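PDB 1IXK: methyltransferase from Pyrococcus horikoshii, which probably methylates carbon 5 of cytosine in RNA, perhaps tRNA, with S-adenosyl-L-methionine as the methyl donor. Local coordinates for residues Phe47-Thr51 with Leu52-Val56; Lys71-Pro74 with Trp75-Glu78. All coordinates share one frame; numbering follows the deposited sequence.

Contact 1 of 2, residues Phe47-Thr51 with Leu52-Val56; sequences FRVNT and LKISV
N50 closes the loop onto L52, K53 and I54 with both of its oxygens. Its backbone O accepts from K53 N (3.0 Å) and from I54 N (3.1 Å), the latter lying in the carbonyl plane, the former well above it. Its side chain adds a third bond: OD1 takes L52 N at 3.1 Å, the N-H coming in from above the amide plane. CG stands anti to the backbone N (chi1 176°), which carries OD1 forward to L52 N, two residues on, forming an Asx turn, while ND2 passes CG of K53 at 3.7 Å and is bonded to the backbone O atoms of L166 and G98. This is the tight connection that takes strand 46-49 of the N-terminal antiparallel sheet into helix 56-65, whose N-cap is S55, with OG bonded to D58 N. Replacing this asparagine with alanine would remove both ends of the amide, and is likely to leave L52 N without its side-chain acceptor and the L166 and G98 carbonyls without this donor. A weaker polar contact is the CA-H of T51, aimed almost straight at I54 O (3.2 Å). Apolar contacts complete the loop. The branched V49 suits a strand end facing the helix start: its CG1 meets CG2 of I54 at 4.0 Å, and its CB meets CG2 of V56. T51 and V56 lie side by side, CG2 to CG2 at 4.1 Å.

Contact 2 of 2, residues Lys71-Pro74 with Trp75-Glu78; sequences KRVP and WAKE
R72 curls back over the type I beta turn V73-A76, which reverses the chain in the connection from edge strand 69-73 to its antiparallel neighbour 79-82 in the sheet of the N-terminal domain. Bent at chi2 (-67°) and chi3 (-55°), its side chain brings the guanidinium above the turn, where NE and NH2 both bond to V73 O, each at 2.9 Å. NE also makes a weak bond to A76 O, strongly bent, and CA of K77 lies over the centre of one guanidinium face. Arginine suits the position because it has a long arm and several donors for carbonyls crowded into a turn.

V73 supplies the oxygen that closes the turn: besides R72, V73 O accepts from A76 N at 3.2 Å, in a nearly straight bond, and thus has three donors. Its side chain faces the same way as that of A76, and both pack on M108 of helix 105-114, a place that suits a small apolar alanine beside the valine. The 3.3 Å approach of V73 CG2 to A76 CB is unusually tight and may partly reflect how that methyl was modelled.

P74, at the second position of the turn, has a ring that holds phi at -44°, not far from the roughly -60° expected there in a type I turn. It lies alongside W75, pointing the same way. The indole's other ties run to the 105-114 region, where NE1 bonds to A105 O and the ring stacks with Y109. On the proline side, P74 CD sits over one face of the W75 ring, offset toward its rim, while P74 CB is 3.9 Å from CE3.

In the fold
Contact 1 comes first along the chain and contact 2 follows after helix 56-65, their centres about 12 Å apart. Both belong to the N-terminal antiparallel sheet: 47-51 carries the end of strand 46-49, 71-74 the end of outer strand 69-73, and strand 79-82 lies between the two. They meet directly, since V49 N probably bonds to E78 O and T51 CG2 packs on E78 CG. Both also face the Rossmann-like methyltransferase part: R48, N50 and T51 touch helix 131-139, as do A76 and E78. The predicted S-adenosyl-L-methionine loop, A126-K132, runs into the start of that helix, so both turns lie at the interface between the N-terminal sheet and the probable cofactor-binding region.

Contact 1 of 2, residues Phe47-Thr51 with Leu52-Val56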
ATOM      1  N   PHE A  47       0.044   7.814  12.378  1.00 14.92           N
ATOM      2  CA  PHE A  47       0.539   6.691  13.160  1.00 14.55           C
ATOM      3  C   PHE A  47      -0.520   5.614  13.311  1.00 13.45           C
ATOM      4  O   PHE A  47      -1.711   5.869  13.166  1.00 12.18           O
ATOM      5  CB  PHE A  47       1.010   7.168  14.545  1.00 16.39           C
ATOM      6  CG  PHE A  47      -0.091   7.720  15.411  1.00 18.52           C
ATOM      7  CD1 PHE A  47      -0.916   6.871  16.143  1.00 17.89           C
ATOM      8  CD2 PHE A  47      -0.323   9.090  15.467  1.00 18.43           C
ATOM      9  CE1 PHE A  47      -1.956   7.377  16.916  1.00 19.91           C
ATOM     10  CE2 PHE A  47      -1.367   9.609  16.240  1.00 19.93           C
ATOM     11  CZ  PHE A  47      -2.184   8.751  16.964  1.00 18.07           C
ATOM     12  N   ARG A  48      -0.058   4.409  13.618  1.00 12.89           N
ATOM     13  CA  ARG A  48      -0.922   3.257  13.802  1.00 14.88           C
ATOM     14  C   ARG A  48      -0.741   2.752  15.224  1.00 13.72           C
ATOM     15  O   ARG A  48       0.382   2.594  15.691  1.00 14.81           O
ATOM     16  CB  ARG A  48      -0.518   2.163  12.815  1.00 15.38           C
ATOM     17  CG  ARG A  48      -1.235   0.837  12.982  1.00 19.38           C
ATOM     18  CD  ARG A  48      -0.524  -0.231  12.166  1.00 15.48           C
ATOM     19  NE  ARG A  48       0.509  -0.929  12.924  1.00 16.89           N
ATOM     20  CZ  ARG A  48       1.690  -1.293  12.433  1.00 16.15           C
ATOM     21  NH1 ARG A  48       2.553  -1.939  13.202  1.00 16.65           N
ATOM     22  NH2 ARG A  48       2.026  -0.989  11.182  1.00 14.97           N
ATOM     23  N   VAL A  49      -1.844   2.512  15.917  1.00 14.70           N
ATOM     24  CA  VAL A  49      -1.766   2.002  17.283  1.00 14.03           C
ATOM     25  C   VAL A  49      -1.391   0.522  17.220  1.00 15.45           C
ATOM     26  O   VAL A  49      -2.006  -0.241  16.472  1.00 13.48           O
ATOM     27  CB  VAL A  49      -3.120   2.112  18.005  1.00 14.34           C
ATOM     28  CG1 VAL A  49      -3.016   1.487  19.389  1.00 16.05           C
ATOM     29  CG2 VAL A  49      -3.552   3.575  18.094  1.00 15.88           C
ATOM     30  N   ASN A  50      -0.389   0.120  17.995  1.00 15.28           N
ATOM     31  CA  ASN A  50       0.015  -1.279  18.021  1.00 16.12           C
ATOM     32  C   ASN A  50      -0.848  -1.990  19.056  1.00 16.76           C
ATOM     33  O   ASN A  50      -0.551  -1.981  20.254  1.00 14.42           O
ATOM     34  CB  ASN A  50       1.497  -1.414  18.376  1.00 16.38           C
ATOM     35  CG  ASN A  50       1.928  -2.861  18.516  1.00 16.40           C
ATOM     36  OD1 ASN A  50       1.241  -3.772  18.054  1.00 15.74           O
ATOM     37  ND2 ASN A  50       3.073  -3.079  19.147  1.00 14.44           N
ATOM     38  N   THR A  51      -1.925  -2.602  18.579  1.00 16.51           N
ATOM     39  CA  THR A  51      -2.854  -3.295  19.456  1.00 18.64           C
ATOM     40  C   THR A  51      -2.279  -4.555  20.090  1.00 19.82           C
ATOM     41  O   THR A  51      -2.940  -5.207  20.897  1.00 19.97           O
ATOM     42  CB  THR A  51      -4.157  -3.619  18.716  1.00 19.39           C
ATOM     43  OG1 THR A  51      -3.877  -4.423  17.564  1.00 17.64           O
ATOM     44  CG2 THR A  51      -4.831  -2.325  18.280  1.00 19.74           C
ATOM     45  N   LEU A  52      -1.047  -4.899  19.729  1.00 19.32           N
ATOM     46  CA  LEU A  52      -0.402  -6.057  20.328  1.00 22.03           C
ATOM     47  C   LEU A  52       0.035  -5.641  21.727  1.00 23.92           C
ATOM     48  O   LEU A  52       0.239  -6.485  22.600  1.00 23.39           O
ATOM     49  CB  LEU A  52       0.831  -6.486  19.530  1.00 20.11           C
ATOM     50  CG  LEU A  52       0.637  -7.299  18.247  1.00 19.89           C
ATOM     51  CD1 LEU A  52       1.991  -7.609  17.649  1.00 17.44           C
ATOM     52  CD2 LEU A  52      -0.115  -8.590  18.555  1.00 20.29           C
ATOM     53  N   LYS A  53       0.165  -4.330  21.934  1.00 24.14           N
ATOM     54  CA  LYS A  53       0.597  -3.798  23.222  1.00 24.23           C
ATOM     55  C   LYS A  53      -0.380  -2.877  23.942  1.00 26.21           C
ATOM     56  O   LYS A  53      -0.251  -2.666  25.146  1.00 26.71           O
ATOM     57  CB  LYS A  53       1.928  -3.067  23.059  1.00 24.59           C
ATOM     58  CG  LYS A  53       3.101  -3.968  22.740  1.00 23.93           C
ATOM     59  CD  LYS A  53       4.410  -3.212  22.878  1.00 27.15           C
ATOM     60  CE  LYS A  53       5.598  -4.153  22.844  1.00 24.24           C
ATOM     61  NZ  LYS A  53       6.851  -3.442  23.193  1.00 24.46           N
ATOM     62  N   ILE A  54      -1.355  -2.325  23.225  1.00 26.24           N
ATOM     63  CA  ILE A  54      -2.315  -1.421  23.852  1.00 25.76           C
ATOM     64  C   ILE A  54      -3.546  -1.190  22.982  1.00 25.51           C
ATOM     65  O   ILE A  54      -3.460  -1.205  21.753  1.00 24.49           O
ATOM     66  CB  ILE A  54      -1.648  -0.059  24.159  1.00 26.40           C
ATOM     67  CG1 ILE A  54      -2.618   0.842  24.924  1.00 26.29           C
ATOM     68  CG2 ILE A  54      -1.203   0.605  22.861  1.00 26.06           C
ATOM     69  CD1 ILE A  54      -2.020   2.170  25.333  1.00 28.02           C
ATOM     70  N   SER A  55      -4.693  -0.975  23.621  1.00 23.89           N
ATOM     71  CA  SER A  55      -5.929  -0.741  22.889  1.00 23.48           C
ATOM     72  C   SER A  55      -5.887   0.642  22.252  1.00 23.81           C
ATOM     73  O   SER A  55      -5.118   1.506  22.672  1.00 23.72           O
ATOM     74  CB  SER A  55      -7.140  -0.830  23.824  1.00 26.35           C
ATOM     75  OG  SER A  55      -7.208   0.291  24.691  1.00 23.17           O
ATOM     76  N   VAL A  56      -6.715   0.841  21.233  1.00 21.96           N
ATOM     77  CA  VAL A  56      -6.781   2.121  20.546  1.00 22.49           C
ATOM     78  C   VAL A  56      -7.333   3.177  21.499  1.00 24.38           C
ATOM     79  O   VAL A  56      -6.829   4.300  21.558  1.00 22.78           O
ATOM     80  CB  VAL A  56      -7.689   2.034  19.299  1.00 21.66           C
ATOM     81  CG1 VAL A  56      -7.863   3.410  18.676  1.00 19.12           C
ATOM     82  CG2 VAL A  56      -7.080   1.070  18.289  1.00 19.94           C
TER

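Contact 2 of 2, residues Lys71-Pro74 with Trp75-Glu78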
ATOM      1  N   LYS A  71      -6.850  12.895  13.632  1.00 19.90           N
ATOM      2  CA  LYS A  71      -8.092  12.448  13.003  1.00 21.37           C
ATOM      3  C   LYS A  71      -7.922  11.000  12.554  1.00 19.79           C
ATOM      4  O   LYS A  71      -6.819  10.561  12.247  1.00 15.95           O
ATOM      5  CB  LYS A  71      -8.416  13.299  11.776  1.00 24.70           C
ATOM      6  CG  LYS A  71      -8.535  14.782  12.035  1.00 31.61           C
ATOM      7  CD  LYS A  71      -8.784  15.522  10.729  1.00 35.76           C
ATOM      8  CE  LYS A  71      -7.673  15.240   9.719  1.00 38.10           C
ATOM      9  NZ  LYS A  71      -7.899  15.929   8.417  1.00 40.04           N
ATOM     10  N   ARG A  72      -9.023  10.267  12.499  1.00 19.47           N
ATOM     11  CA  ARG A  72      -8.968   8.870  12.093  1.00 21.39           C
ATOM     12  C   ARG A  72      -8.682   8.690  10.608  1.00 18.96           C
ATOM     13  O   ARG A  72      -9.056   9.523   9.785  1.00 17.78           O
ATOM     14  CB  ARG A  72     -10.294   8.182  12.421  1.00 21.95           C
ATOM     15  CG  ARG A  72     -10.233   7.214  13.589  1.00 26.99           C
ATOM     16  CD  ARG A  72      -9.373   5.995  13.269  1.00 29.25           C
ATOM     17  NE  ARG A  72      -9.820   5.309  12.056  1.00 31.95           N
ATOM     18  CZ  ARG A  72     -11.028   4.770  11.893  1.00 33.15           C
ATOM     19  NH1 ARG A  72     -11.927   4.831  12.870  1.00 34.38           N
ATOM     20  NH2 ARG A  72     -11.336   4.167  10.752  1.00 30.96           N
ATOM     21  N   VAL A  73      -7.987   7.608  10.271  1.00 18.14           N
ATOM     22  CA  VAL A  73      -7.744   7.303   8.872  1.00 17.45           C
ATOM     23  C   VAL A  73      -8.978   6.443   8.601  1.00 16.66           C
ATOM     24  O   VAL A  73      -9.194   5.425   9.258  1.00 14.79           O
ATOM     25  CB  VAL A  73      -6.438   6.491   8.650  1.00 19.89           C
ATOM     26  CG1 VAL A  73      -5.232   7.310   9.100  1.00 19.10           C
ATOM     27  CG2 VAL A  73      -6.492   5.177   9.408  1.00 24.96           C
ATOM     28  N   PRO A  74      -9.818   6.864   7.649  1.00 16.85           N
ATOM     29  CA  PRO A  74     -11.056   6.171   7.273  1.00 17.29           C
ATOM     30  C   PRO A  74     -10.991   4.652   7.115  1.00 16.05           C
ATOM     31  O   PRO A  74     -11.850   3.930   7.620  1.00 17.41           O
ATOM     32  CB  PRO A  74     -11.447   6.860   5.970  1.00 18.91           C
ATOM     33  CG  PRO A  74     -10.919   8.255   6.154  1.00 18.76           C
ATOM     34  CD  PRO A  74      -9.555   7.994   6.739  1.00 18.25           C
ATOM     35  N   TRP A  75      -9.965   4.178   6.422  1.00 13.53           N
ATOM     36  CA  TRP A  75      -9.811   2.758   6.139  1.00 14.06           C
ATOM     37  C   TRP A  75      -9.052   1.897   7.146  1.00 15.38           C
ATOM     38  O   TRP A  75      -8.801   0.721   6.883  1.00 14.88           O
ATOM     39  CB  TRP A  75      -9.178   2.611   4.750  1.00 14.79           C
ATOM     40  CG  TRP A  75      -7.927   3.437   4.560  1.00 13.32           C
ATOM     41  CD1 TRP A  75      -6.657   3.093   4.919  1.00 13.46           C
ATOM     42  CD2 TRP A  75      -7.840   4.747   3.984  1.00 13.71           C
ATOM     43  NE1 TRP A  75      -5.783   4.102   4.596  1.00 11.62           N
ATOM     44  CE2 TRP A  75      -6.481   5.127   4.012  1.00 12.16           C
ATOM     45  CE3 TRP A  75      -8.777   5.630   3.427  1.00 14.22           C
ATOM     46  CZ2 TRP A  75      -6.035   6.361   3.526  1.00 12.88           C
ATOM     47  CZ3 TRP A  75      -8.334   6.860   2.942  1.00 16.46           C
ATOM     48  CH2 TRP A  75      -6.974   7.208   2.987  1.00 14.50           C
ATOM     49  N   ALA A  76      -8.689   2.465   8.292  1.00 13.39           N
ATOM     50  CA  ALA A  76      -7.956   1.708   9.307  1.00 13.79           C
ATOM     51  C   ALA A  76      -8.340   2.193  10.699  1.00 15.05           C
ATOM     52  O   ALA A  76      -8.029   3.323  11.079  1.00 14.60           O
ATOM     53  CB  ALA A  76      -6.459   1.870   9.088  1.00 13.85           C
ATOM     54  N   LYS A  77      -9.014   1.338  11.462  1.00 15.53           N
ATOM     55  CA  LYS A  77      -9.454   1.712  12.804  1.00 19.26           C
ATOM     56  C   LYS A  77      -8.315   2.076  13.758  1.00 19.19           C
ATOM     57  O   LYS A  77      -8.510   2.856  14.699  1.00 18.36           O
ATOM     58  CB  LYS A  77     -10.292   0.587  13.418  1.00 24.02           C
ATOM     59  CG  LYS A  77      -9.562  -0.733  13.547  1.00 28.68           C
ATOM     60  CD  LYS A  77     -10.381  -1.753  14.334  1.00 34.82           C
ATOM     61  CE  LYS A  77     -11.726  -2.017  13.672  1.00 37.02           C
ATOM     62  NZ  LYS A  77     -11.560  -2.531  12.286  1.00 38.19           N
ATOM     63  N   GLU A  78      -7.134   1.515  13.517  1.00 16.02           N
ATOM     64  CA  GLU A  78      -5.967   1.778  14.359  1.00 15.90           C
ATOM     65  C   GLU A  78      -5.131   2.970  13.879  1.00 14.87           C
ATOM     66  O   GLU A  78      -4.165   3.354  14.539  1.00 14.57           O
ATOM     67  CB  GLU A  78      -5.051   0.545  14.403  1.00 16.84           C
ATOM     68  CG  GLU A  78      -5.648  -0.736  14.998  1.00 17.43           C
ATOM     69  CD  GLU A  78      -6.565  -1.487  14.046  1.00 19.04           C
ATOM     70  OE1 GLU A  78      -6.517  -1.237  12.821  1.00 17.61           O
ATOM     71  OE2 GLU A  78      -7.329  -2.350  14.528  1.00 23.93           O
TER